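Local coordinates for protein aminoglycoside acetyltransferase meta-AAC0020 (Uncultured bacterium, PDB 5F47) that probably transfers an acetyl group from acetyl-coenzyme A to aminoglycoside antibiotics, conferring resistance to them, at residues B[14-17]-B[18-22]; B[49-52]-B[53-56]; B[25-28]-B[29-33]. All coordinates share one frame; numbering follows the deposited sequence.

Contact 1 of 3, residues B[14-17]-B[18-22]; sequences ERLA and ENDLP. With CA (calcium ion), chain I.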
loop_
_atom_site.group_PDB
_atom_site.type_symbol
_atom_site.label_atom_id
_atom_site.label_comp_id
_atom_site.label_asym_id
_atom_site.label_seq_id
_atom_site.Cartn_x
_atom_site.Cartn_y
_atom_site.Cartn_z
ATOM N N GLU B 14 -12.722 13.954 12.430
ATOM C CA GLU B 14 -13.209 14.480 11.168
ATOM C C GLU B 14 -12.412 13.932 10.003
ATOM O O GLU B 14 -11.211 13.672 10.117
ATOM C CB GLU B 14 -13.165 16.014 11.174
ATOM C CG GLU B 14 -14.110 16.627 12.214
ATOM C CD GLU B 14 -14.101 18.148 12.241
ATOM O OE1 GLU B 14 -13.455 18.768 11.370
ATOM O OE2 GLU B 14 -14.754 18.721 13.144
ATOM N N ARG B 15 -13.096 13.743 8.883
ATOM C CA ARG B 15 -12.453 13.320 7.651
ATOM C C ARG B 15 -12.155 14.560 6.815
ATOM O O ARG B 15 -13.051 15.368 6.584
ATOM C CB ARG B 15 -13.346 12.335 6.886
ATOM C CG ARG B 15 -12.698 11.776 5.624
ATOM C CD ARG B 15 -13.627 10.785 4.927
ATOM N NE ARG B 15 -14.666 11.449 4.141
ATOM C CZ ARG B 15 -15.954 11.508 4.473
ATOM N NH1 ARG B 15 -16.398 10.949 5.595
ATOM N NH2 ARG B 15 -16.805 12.133 3.672
ATOM N N LEU B 16 -10.907 14.737 6.387
ATOM C CA LEU B 16 -10.539 15.964 5.690
ATOM C C LEU B 16 -11.182 16.057 4.312
ATOM O O LEU B 16 -11.297 15.060 3.586
ATOM C CB LEU B 16 -9.022 16.088 5.563
ATOM C CG LEU B 16 -8.214 16.238 6.857
ATOM C CD1 LEU B 16 -6.806 16.688 6.482
ATOM C CD2 LEU B 16 -8.846 17.200 7.860
ATOM N N ALA B 17 -11.618 17.265 3.981
ATOM C CA ALA B 17 -12.210 17.567 2.687
ATOM C C ALA B 17 -11.175 18.315 1.865
ATOM O O ALA B 17 -10.080 18.610 2.355
ATOM C CB ALA B 17 -13.482 18.392 2.854
ATOM N N GLU B 18 -11.519 18.648 0.624
ATOM C CA GLU B 18 -10.556 19.311 -0.256
ATOM C C GLU B 18 -10.158 20.707 0.225
ATOM O O GLU B 18 -9.096 21.196 -0.141
ATOM C CB GLU B 18 -11.102 19.392 -1.682
ATOM C CG GLU B 18 -11.194 18.045 -2.372
ATOM C CD GLU B 18 -11.550 18.169 -3.839
ATOM O OE1 GLU B 18 -12.071 19.232 -4.242
ATOM O OE2 GLU B 18 -11.299 17.206 -4.594
ATOM N N ASN B 19 -10.979 21.329 1.067
ATOM C CA ASN B 19 -10.651 22.655 1.587
ATOM C C ASN B 19 -9.790 22.595 2.850
ATOM O O ASN B 19 -9.573 23.610 3.510
ATOM C CB ASN B 19 -11.937 23.461 1.847
ATOM C CG ASN B 19 -12.746 22.952 3.039
ATOM O OD1 ASN B 19 -12.557 21.837 3.520
ATOM N ND2 ASN B 19 -13.677 23.783 3.509
ATOM N N ASP B 20 -9.272 21.410 3.173
ATOM C CA ASP B 20 -8.578 21.224 4.447
ATOM C C ASP B 20 -7.054 21.121 4.367
ATOM O O ASP B 20 -6.435 20.504 5.227
ATOM C CB ASP B 20 -9.126 19.980 5.164
ATOM C CG ASP B 20 -10.471 20.237 5.833
ATOM O OD1 ASP B 20 -10.624 21.300 6.472
ATOM O OD2 ASP B 20 -11.372 19.376 5.738
ATOM N N LEU B 21 -6.439 21.748 3.369
ATOM C CA LEU B 21 -4.975 21.752 3.310
ATOM C C LEU B 21 -4.307 22.213 4.614
ATOM O O LEU B 21 -3.313 21.612 5.018
ATOM C CB LEU B 21 -4.472 22.606 2.151
ATOM C CG LEU B 21 -2.960 22.530 1.925
ATOM C CD1 LEU B 21 -2.485 21.092 1.734
ATOM C CD2 LEU B 21 -2.572 23.392 0.736
ATOM N N PRO B 22 -4.828 23.272 5.277
ATOM C CA PRO B 22 -4.155 23.654 6.527
ATOM C C PRO B 22 -4.127 22.552 7.580
ATOM O O PRO B 22 -3.092 22.378 8.226
ATOM C CB PRO B 22 -4.989 24.846 7.021
ATOM C CG PRO B 22 -5.526 25.440 5.784
ATOM C CD PRO B 22 -5.871 24.259 4.924
HETATM CA CA CA I . -11.514 14.987 -4.892
HETATM O O HOH W 1 -10.848 15.165 -7.147
HETATM O O HOH W 2 -13.584 15.316 -6.038
HETATM O O HOH W 3 -10.564 14.489 -2.583
HETATM O O HOH W 4 -13.265 14.722 -3.304
#
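Asp20 OD2 receives the backbone amide of Ala17, with 2.8 Å between Ala17 N and Asp20 OD2 and an almost straight N-H...O angle of 176°. The oxygen uses its anti lone pair, the one turned away from OD1. Asp20 reaches back because its CG lies beside its own backbone N (chi1 -77°), which turns the carboxylate back toward the Leu16-Ala17 backbone. A second bond runs in reverse: Asp20 N donates to Ala17 O over 3.0 Å, closing a type I beta turn from Ala17 to Asp20. Asp20 N stands well above the carbonyl plane of Ala17, and the N-H...O angle falls to 143°. Leu16 adds apolar packing beside the carboxylate stem, its CD2 lying 3.9 Å from Asp20 CB, while the buried side chain also packs on Val59 and Val61 of strand 57-64 and on Phe24. Asn19 OD1 approaches Ala17 CB at 3.6 Å. Glu18 turns away from this pairing and extends its chain to the calcium ion, where Glu18 OE2 binds at 2.2 Å. Four waters, Asn53 O and Asn55 OD1 complete the seven oxygen ligands. Asp20 occupies the N-cap position of helix 21-34, yet its carboxylate makes no capping bond and is committed to Ala17 instead. The exchange of two hydrogen bonds between Ala17 and Asp20 therefore fixes the turn through both backbone and side chain, and the amide dipole at OD2 would probably favour the ionised form of Asp20.

Contact 2 of 3, residues B[49-52]-B[53-56]; sequences QKLL and NQNN. With CA (calcium ion), chain I.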
loop_
_atom_site.group_PDB
_atom_site.type_symbol
_atom_site.label_atom_id
_atom_site.label_comp_id
_atom_site.label_asym_id
_atom_site.label_seq_id
_atom_site.Cartn_x
_atom_site.Cartn_y
_atom_site.Cartn_z
ATOM N N GLN B 49 -1.931 19.790 -2.133
ATOM C CA GLN B 49 -3.326 20.004 -2.493
ATOM C C GLN B 49 -3.781 18.964 -3.511
ATOM O O GLN B 49 -4.886 18.435 -3.414
ATOM C CB GLN B 49 -3.551 21.411 -3.050
ATOM C CG GLN B 49 -5.021 21.721 -3.367
ATOM C CD GLN B 49 -5.885 21.750 -2.123
ATOM O OE1 GLN B 49 -5.659 22.567 -1.229
ATOM N NE2 GLN B 49 -6.882 20.859 -2.054
ATOM N N LYS B 50 -2.929 18.679 -4.487
ATOM C CA LYS B 50 -3.232 17.671 -5.504
ATOM C C LYS B 50 -3.497 16.312 -4.866
ATOM O O LYS B 50 -4.440 15.604 -5.233
ATOM C CB LYS B 50 -2.082 17.573 -6.509
ATOM C CG LYS B 50 -2.385 16.753 -7.754
ATOM C CD LYS B 50 -1.257 16.882 -8.782
ATOM C CE LYS B 50 -1.435 15.915 -9.951
ATOM N NZ LYS B 50 -0.387 16.095 -11.003
ATOM N N LEU B 51 -2.659 15.939 -3.909
ATOM C CA LEU B 51 -2.874 14.692 -3.176
ATOM C C LEU B 51 -4.194 14.691 -2.387
ATOM O O LEU B 51 -4.963 13.737 -2.472
ATOM C CB LEU B 51 -1.682 14.434 -2.251
ATOM C CG LEU B 51 -1.780 13.248 -1.286
ATOM C CD1 LEU B 51 -2.035 11.971 -2.058
ATOM C CD2 LEU B 51 -0.494 13.138 -0.467
ATOM N N LEU B 52 -4.475 15.766 -1.650
ATOM C CA LEU B 52 -5.722 15.876 -0.902
ATOM C C LEU B 52 -6.934 15.801 -1.820
ATOM O O LEU B 52 -8.006 15.326 -1.404
ATOM C CB LEU B 52 -5.734 17.177 -0.095
ATOM C CG LEU B 52 -6.783 17.344 0.995
ATOM C CD1 LEU B 52 -6.590 16.262 2.043
ATOM C CD2 LEU B 52 -6.646 18.724 1.617
ATOM N N ASN B 53 -6.777 16.265 -3.063
ATOM C CA ASN B 53 -7.850 16.221 -4.061
ATOM C C ASN B 53 -8.128 14.833 -4.641
ATOM O O ASN B 53 -9.180 14.620 -5.235
ATOM C CB ASN B 53 -7.536 17.157 -5.242
ATOM C CG ASN B 53 -7.724 18.629 -4.912
ATOM O OD1 ASN B 53 -8.343 18.993 -3.911
ATOM N ND2 ASN B 53 -7.190 19.487 -5.772
ATOM N N GLN B 54 -7.181 13.903 -4.507
ATOM C CA GLN B 54 -7.355 12.571 -5.103
ATOM C C GLN B 54 -8.541 11.854 -4.471
ATOM O O GLN B 54 -8.769 11.959 -3.266
ATOM C CB GLN B 54 -6.086 11.717 -4.952
ATOM C CG GLN B 54 -4.868 12.292 -5.665
ATOM C CD GLN B 54 -3.595 11.475 -5.494
ATOM O OE1 GLN B 54 -2.490 11.957 -5.790
ATOM N NE2 GLN B 54 -3.735 10.231 -5.037
ATOM N N ASN B 55 -9.281 11.116 -5.288
ATOM C CA ASN B 55 -10.449 10.404 -4.779
ATOM C C ASN B 55 -10.127 8.996 -4.281
ATOM O O ASN B 55 -11.039 8.200 -4.005
ATOM C CB ASN B 55 -11.532 10.346 -5.852
ATOM C CG ASN B 55 -11.975 11.724 -6.287
ATOM O OD1 ASN B 55 -11.970 12.665 -5.489
ATOM N ND2 ASN B 55 -12.361 11.856 -7.552
ATOM N N ASN B 56 -8.836 8.702 -4.164
ATOM C CA ASN B 56 -8.364 7.425 -3.611
ATOM C C ASN B 56 -7.470 7.620 -2.395
ATOM O O ASN B 56 -6.701 6.730 -2.019
ATOM C CB ASN B 56 -7.618 6.648 -4.679
ATOM C CG ASN B 56 -6.509 7.459 -5.311
ATOM O OD1 ASN B 56 -5.995 8.424 -4.713
ATOM N ND2 ASN B 56 -6.110 7.059 -6.512
HETATM CA CA CA I . -11.514 14.987 -4.892
HETATM O O HOH W 3 -10.564 14.489 -2.583
HETATM O O HOH W 1 -10.848 15.165 -7.147
HETATM O O HOH W 2 -13.584 15.316 -6.038
HETATM O O HOH W 4 -13.265 14.722 -3.304
#
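Gln49 directs CG away from its backbone N and then bends at chi2 (66°), while Asn53 keeps CG beside its own N (chi1 -75°); together these turns bring the amide of Gln49 obliquely across that of Asn53, one turn on, with 41° between the two planes. Gln49 NE2 donates to Asn53 OD1 at 3.0 Å. The acceptor lies in the amide plane of Gln49, but the donor sits above the carbonyl plane of Asn53. Gln49 NE2 also bonds to Glu18 O, so one amide group ties helix 45-53 to the earlier turn. In the backbone, Asn53 N reaches Gln49 O at 2.9 Å, and Gln54 N reaches Leu51 O, three residues back, at 3.0 Å. Gln54 then lays its extended chain across Leu51, with CD 3.8 Å from Leu51 CD1, and its NE2 donates to Asn56 OD1 at 2.9 Å on a lone pair in the carbonyl plane. Asn53 O and Asn55 OD1 each bind calcium at 2.4 Å. A backbone carbonyl near the C-terminal end of helix 45-53 and a loop asparagine, joined by Glu18 and four waters, form an oxygen-only, seven-coordinate shell typical of a calcium site.

Contact 3 of 3, residues B[25-28]-B[29-33]; sequences IQLI and RLFEA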
loop_
_atom_site.group_PDB
_atom_site.type_symbol
_atom_site.label_atom_id
_atom_site.label_comp_id
_atom_site.label_asym_id
_atom_site.label_seq_id
_atom_site.Cartn_x
_atom_site.Cartn_y
_atom_site.Cartn_z
ATOM N N ILE B 25 -1.554 19.915 6.533
ATOM C CA ILE B 25 -0.198 20.355 6.860
ATOM C C ILE B 25 0.068 20.217 8.355
ATOM O O ILE B 25 1.144 19.756 8.751
ATOM C CB ILE B 25 0.037 21.797 6.381
ATOM C CG1 ILE B 25 0.087 21.797 4.853
ATOM C CG2 ILE B 25 1.346 22.383 6.952
ATOM C CD1 ILE B 25 0.169 23.182 4.236
ATOM N N GLN B 26 -0.905 20.578 9.190
ATOM C CA GLN B 26 -0.761 20.353 10.635
ATOM C C GLN B 26 -0.516 18.881 10.950
ATOM O O GLN B 26 0.334 18.550 11.787
ATOM C CB GLN B 26 -1.997 20.828 11.397
ATOM C CG GLN B 26 -2.133 22.316 11.575
ATOM C CD GLN B 26 -3.404 22.654 12.335
ATOM O OE1 GLN B 26 -3.570 22.270 13.499
ATOM N NE2 GLN B 26 -4.320 23.353 11.673
ATOM N N LEU B 27 -1.256 17.991 10.289
ATOM C CA LEU B 27 -1.062 16.564 10.514
ATOM C C LEU B 27 0.333 16.121 10.078
ATOM O O LEU B 27 0.986 15.350 10.778
ATOM C CB LEU B 27 -2.123 15.738 9.780
ATOM C CG LEU B 27 -1.984 14.230 10.025
ATOM C CD1 LEU B 27 -2.126 13.885 11.515
ATOM C CD2 LEU B 27 -2.993 13.445 9.191
ATOM N N ILE B 28 0.789 16.623 8.933
ATOM C CA ILE B 28 2.105 16.254 8.427
ATOM C C ILE B 28 3.178 16.718 9.421
ATOM O O ILE B 28 4.119 15.979 9.702
ATOM C CB ILE B 28 2.343 16.838 7.033
ATOM C CG1 ILE B 28 1.400 16.172 6.026
ATOM C CG2 ILE B 28 3.803 16.628 6.607
ATOM C CD1 ILE B 28 1.255 16.942 4.716
ATOM N N ARG B 29 3.020 17.912 9.991
ATOM C CA ARG B 29 3.953 18.361 11.028
ATOM C C ARG B 29 3.879 17.495 12.278
ATOM O O ARG B 29 4.883 17.287 12.947
ATOM C CB ARG B 29 3.698 19.821 11.410
ATOM C CG ARG B 29 4.014 20.813 10.292
ATOM C CD ARG B 29 5.445 20.665 9.785
ATOM N NE ARG B 29 5.802 21.739 8.861
ATOM C CZ ARG B 29 6.966 21.812 8.222
ATOM N NH1 ARG B 29 7.895 20.875 8.402
ATOM N NH2 ARG B 29 7.198 22.824 7.396
ATOM N N LEU B 30 2.686 17.003 12.611
ATOM C CA LEU B 30 2.558 16.102 13.748
ATOM C C LEU B 30 3.329 14.809 13.479
ATOM O O LEU B 30 4.029 14.301 14.361
ATOM C CB LEU B 30 1.086 15.819 14.040
ATOM C CG LEU B 30 0.750 15.108 15.352
ATOM C CD1 LEU B 30 -0.626 15.537 15.844
ATOM C CD2 LEU B 30 0.781 13.608 15.127
ATOM N N PHE B 31 3.206 14.283 12.260
ATOM C CA PHE B 31 3.956 13.092 11.857
ATOM C C PHE B 31 5.463 13.343 11.995
ATOM O O PHE B 31 6.205 12.500 12.508
ATOM C CB PHE B 31 3.649 12.701 10.407
ATOM C CG PHE B 31 2.275 12.110 10.176
ATOM C CD1 PHE B 31 1.545 11.539 11.206
ATOM C CD2 PHE B 31 1.750 12.098 8.898
ATOM C CE1 PHE B 31 0.260 10.973 10.955
ATOM C CE2 PHE B 31 0.505 11.551 8.642
ATOM C CZ PHE B 31 -0.239 10.979 9.664
ATOM N N GLU B 32 5.915 14.488 11.505
ATOM C CA GLU B 32 7.336 14.825 11.572
ATOM C C GLU B 32 7.842 14.815 13.016
ATOM O O GLU B 32 8.949 14.338 13.297
ATOM C CB GLU B 32 7.591 16.196 10.945
ATOM C CG GLU B 32 9.055 16.647 11.056
ATOM C CD GLU B 32 9.284 18.092 10.625
ATOM O OE1 GLU B 32 8.325 18.895 10.574
ATOM O OE2 GLU B 32 10.445 18.433 10.344
ATOM N N ALA B 33 7.020 15.320 13.930
ATOM C CA ALA B 33 7.377 15.388 15.342
ATOM C C ALA B 33 7.325 14.008 15.997
ATOM O O ALA B 33 8.302 13.569 16.605
ATOM C CB ALA B 33 6.466 16.361 16.063
#
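Leu27 and Phe31 meet one turn apart on helix 21-34, the first helix of the GNAT fold, which follows strand 11-15 in the chain. The backbone interactions come as an unbroken alpha-helical ladder: Arg29, Leu30, Phe31 and Glu32 donate in turn to the carbonyls of Ile25, Gln26, Leu27 and Ile28. All four bonds have the same length, as in Phe31 N to Leu27 O at 2.9 Å, which is evidence of a regular helix through the junction.

Apolar interaction is concentrated on the inward side. Leu27 carries its CG anti to the backbone N (chi1 -178°), which brings the branch point over the Phe31 ring: Leu27 CG stands 4.0 Å from the centroid of Phe31, 24° off the ring normal, a CH-pi contact over the face. Leu27 CG and CD2 both come to 3.7 Å from Phe31 CZ. Beyond the helix, Phe31 packs on Asp91 and Ala93 of strand 86-94 and meets the ring of Phe35 at a shallow angle. Ile28 rests on Phe40 and Leu48, and both Ile28 and Phe31 touch the second subunit, at its Tyr80 and Tyr81 respectively.

Charged interaction belongs to another side of the helix. Arg29 holds CG beside its backbone N (chi1 -67°), which sets CG 3.4 Å from Ile25 O; a bend at chi2 then directs the chain beyond CG toward Glu32. Arg29 NH1 forms a salt bridge with Glu32 OE1 at 3.0 Å, the carboxylate oxygen lying close to the guanidinium plane and receiving the donor on its syn side, tilted out of the carboxylate plane.

How the contacts relate
Contact 1 lies at the surface, whereas contacts 2 and 3 are partly buried and both touch the second subunit. Contacts 1 and 2 lie about 10 Å apart between centres and share one calcium ion: contact 1 supplies a carboxylate, contact 2 a backbone carbonyl and a side-chain amide. They also touch directly, where Leu52 packs against the turn. Contact 3 belongs to the same helix, 21-34, that contact 1 introduces, but its centre is about 14 Å from that of contact 1 and it has no share in this metal site. Polar turn and helix-end chemistry around the ion thus gives way to regular helical bonding and apolar packing against strand 86-94.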